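Local coordinates for Mll8193 protein (Mesorhizobium loti, PDB 3FH1) that is of unknown function but adopts the NTF2-like fold of the SnoaL-like family, whose cone-shaped cavity commonly serves as a ligand pocket, at residues S16-T19 with A20-R24. Residues are numbered along the deposited sequence; the frame is centred on the assembly and turned at random. Where two conformers were deposited one is given.
Sequences SEQT and AEIMR
The guanidinium of Arg24 meets the carboxylate of Glu21 at its edge and in its own plane, side-on through NE and NH2, while CB of Glu21 rests on the Gln18 carbonyl oxygen, 3.4 Å away. Arg24 NH2 reaches the syn lone pair of Glu21 OE1 at 2.9 Å, the charged pair of a salt bridge; Arg24 NE bonds to Glu21 OE2 at 3.0 Å, on the syn side but 32° out of the carboxylate plane. In the conformer described, two nearly straight bonds hold the two groups; Arg24 has a second conformer, so the pairing may not be permanent. Glu21 gets there by bending at chi2 (-63°), which folds its acid toward the following turn.

On another side of the helix, Thr19 and Met23, a selenomethionine, run side by side. With CG2 anti to the backbone N (chi1 of OG1 -54°), the threonine methyl lies 3.9 Å from Met23 CE, and Met23 CG sits 3.3 Å from Thr19 O. Thr19 OG1 has two carbonyl oxygens as partners, of Gly90 and of Arg15, and its one proton can be shared between them or given to either, so the buried hydroxyl is satisfied. Gln18 CG lies alongside Ile22 CD1 at 4.0 Å. Beneath the side chains, the amides of Ala20, Glu21, Ile22 and Met23 each bond to the carbonyl four residues back, Met23 N to Thr19 O at 2.9 Å.

Thr19, Ile22 and Met23 pack on Val115, and Met23 also on Met113 and Thr86. These are the first turns of the amphipathic helix 16-31, an i to i+3 salt bridge on its outer side, laid across the curved sheet of an NTF2-like alpha+beta fold.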
loop_
_atom_site.group_PDB
_atom_site.type_symbol
_atom_site.label_atom_id
_atom_site.label_comp_id
_atom_site.label_asym_id
_atom_site.label_seq_id
_atom_site.Cartn_x
_atom_site.Cartn_y
_atom_site.Cartn_z
ATOM N N SER A 16 -13.967 -9.344 -8.275
ATOM C CA SER A 16 -12.577 -9.663 -8.035
ATOM C C SER A 16 -11.877 -10.308 -9.249
ATOM O O SER A 16 -10.722 -9.951 -9.561
ATOM C CB SER A 16 -12.431 -10.583 -6.820
ATOM O OG SER A 16 -12.841 -9.943 -5.614
ATOM N N GLU A 17 -12.538 -11.210 -9.950
ATOM C CA GLU A 17 -11.906 -11.871 -11.066
ATOM C C GLU A 17 -11.609 -10.859 -12.193
ATOM O O GLU A 17 -10.553 -10.904 -12.793
ATOM C CB GLU A 17 -12.745 -13.049 -11.598
ATOM C CG GLU A 17 -12.761 -14.304 -10.677
ATOM C CD GLU A 17 -13.380 -15.538 -11.372
ATOM O OE1 GLU A 17 -13.441 -15.595 -12.647
ATOM O OE2 GLU A 17 -13.773 -16.504 -10.640
ATOM N N GLN A 18 -12.513 -9.921 -12.408
ATOM C CA GLN A 18 -12.267 -8.857 -13.396
ATOM C C GLN A 18 -11.057 -8.029 -13.024
ATOM O O GLN A 18 -10.156 -7.755 -13.824
ATOM C CB GLN A 18 -13.514 -7.989 -13.540
ATOM C CG GLN A 18 -13.227 -6.673 -14.277
ATOM C CD GLN A 18 -14.504 -5.948 -14.640
ATOM O OE1 GLN A 18 -14.843 -4.961 -13.948
ATOM N NE2 GLN A 18 -15.236 -6.445 -15.606
ATOM N N THR A 19 -11.000 -7.586 -11.763
ATOM C CA THR A 19 -9.856 -6.814 -11.317
ATOM C C THR A 19 -8.554 -7.594 -11.464
ATOM O O THR A 19 -7.532 -7.031 -11.866
ATOM C CB THR A 19 -10.106 -6.328 -9.882
ATOM O OG1 THR A 19 -11.355 -5.630 -9.860
ATOM C CG2 THR A 19 -8.963 -5.429 -9.312
ATOM N N ALA A 20 -8.565 -8.892 -11.146
ATOM C CA ALA A 20 -7.385 -9.721 -11.371
ATOM C C ALA A 20 -6.934 -9.701 -12.842
ATOM O O ALA A 20 -5.710 -9.628 -13.130
ATOM C CB ALA A 20 -7.599 -11.188 -10.891
ATOM N N GLU A 21 -7.887 -9.795 -13.765
ATOM C CA GLU A 21 -7.568 -9.787 -15.188
ATOM C C GLU A 21 -6.944 -8.455 -15.586
ATOM O O GLU A 21 -5.994 -8.397 -16.385
ATOM C CB GLU A 21 -8.826 -10.029 -16.025
ATOM C CG GLU A 21 -9.026 -11.385 -16.361
ATOM C CD GLU A 21 -7.886 -11.888 -17.230
ATOM O OE1 GLU A 21 -7.698 -11.356 -18.358
ATOM O OE2 GLU A 21 -7.180 -12.782 -16.711
ATOM N N ILE A 22 -7.481 -7.371 -15.047
ATOM C CA ILE A 22 -6.928 -6.030 -15.321
ATOM C C ILE A 22 -5.513 -5.935 -14.794
ATOM O O ILE A 22 -4.605 -5.478 -15.501
ATOM C CB ILE A 22 -7.835 -4.946 -14.741
ATOM C CG1 ILE A 22 -9.187 -4.924 -15.468
ATOM C CG2 ILE A 22 -7.240 -3.552 -14.886
ATOM C CD1 ILE A 22 -10.235 -4.070 -14.747
HETATM N N MSE A 23 -5.301 -6.411 -13.565
HETATM C CA MSE A 23 -3.949 -6.361 -12.982
HETATM C C MSE A 23 -2.970 -7.260 -13.695
HETATM O O MSE A 23 -1.803 -6.936 -13.786
HETATM C CB MSE A 23 -3.943 -6.653 -11.483
HETATM C CG MSE A 23 -4.796 -5.696 -10.657
HETATM SE SE MSE A 23 -4.436 -3.827 -10.926
HETATM C CE MSE A 23 -6.364 -3.187 -11.106
ATOM N N ARG A 24 -3.427 -8.386 -14.242
ATOM C CA ARG A 24 -2.520 -9.235 -14.997
ATOM C C ARG A 24 -1.996 -8.488 -16.218
ATOM O O ARG A 24 -0.786 -8.399 -16.432
ATOM C CB ARG A 24 -3.256 -10.477 -15.456
ATOM C CG ARG A 24 -2.441 -11.402 -16.301
ATOM C CD ARG A 24 -3.286 -12.613 -16.718
ATOM N NE ARG A 24 -4.340 -12.256 -17.645
ATOM C CZ ARG A 24 -4.115 -11.928 -18.908
ATOM N NH1 ARG A 24 -2.881 -11.911 -19.388
ATOM N NH2 ARG A 24 -5.126 -11.631 -19.700
#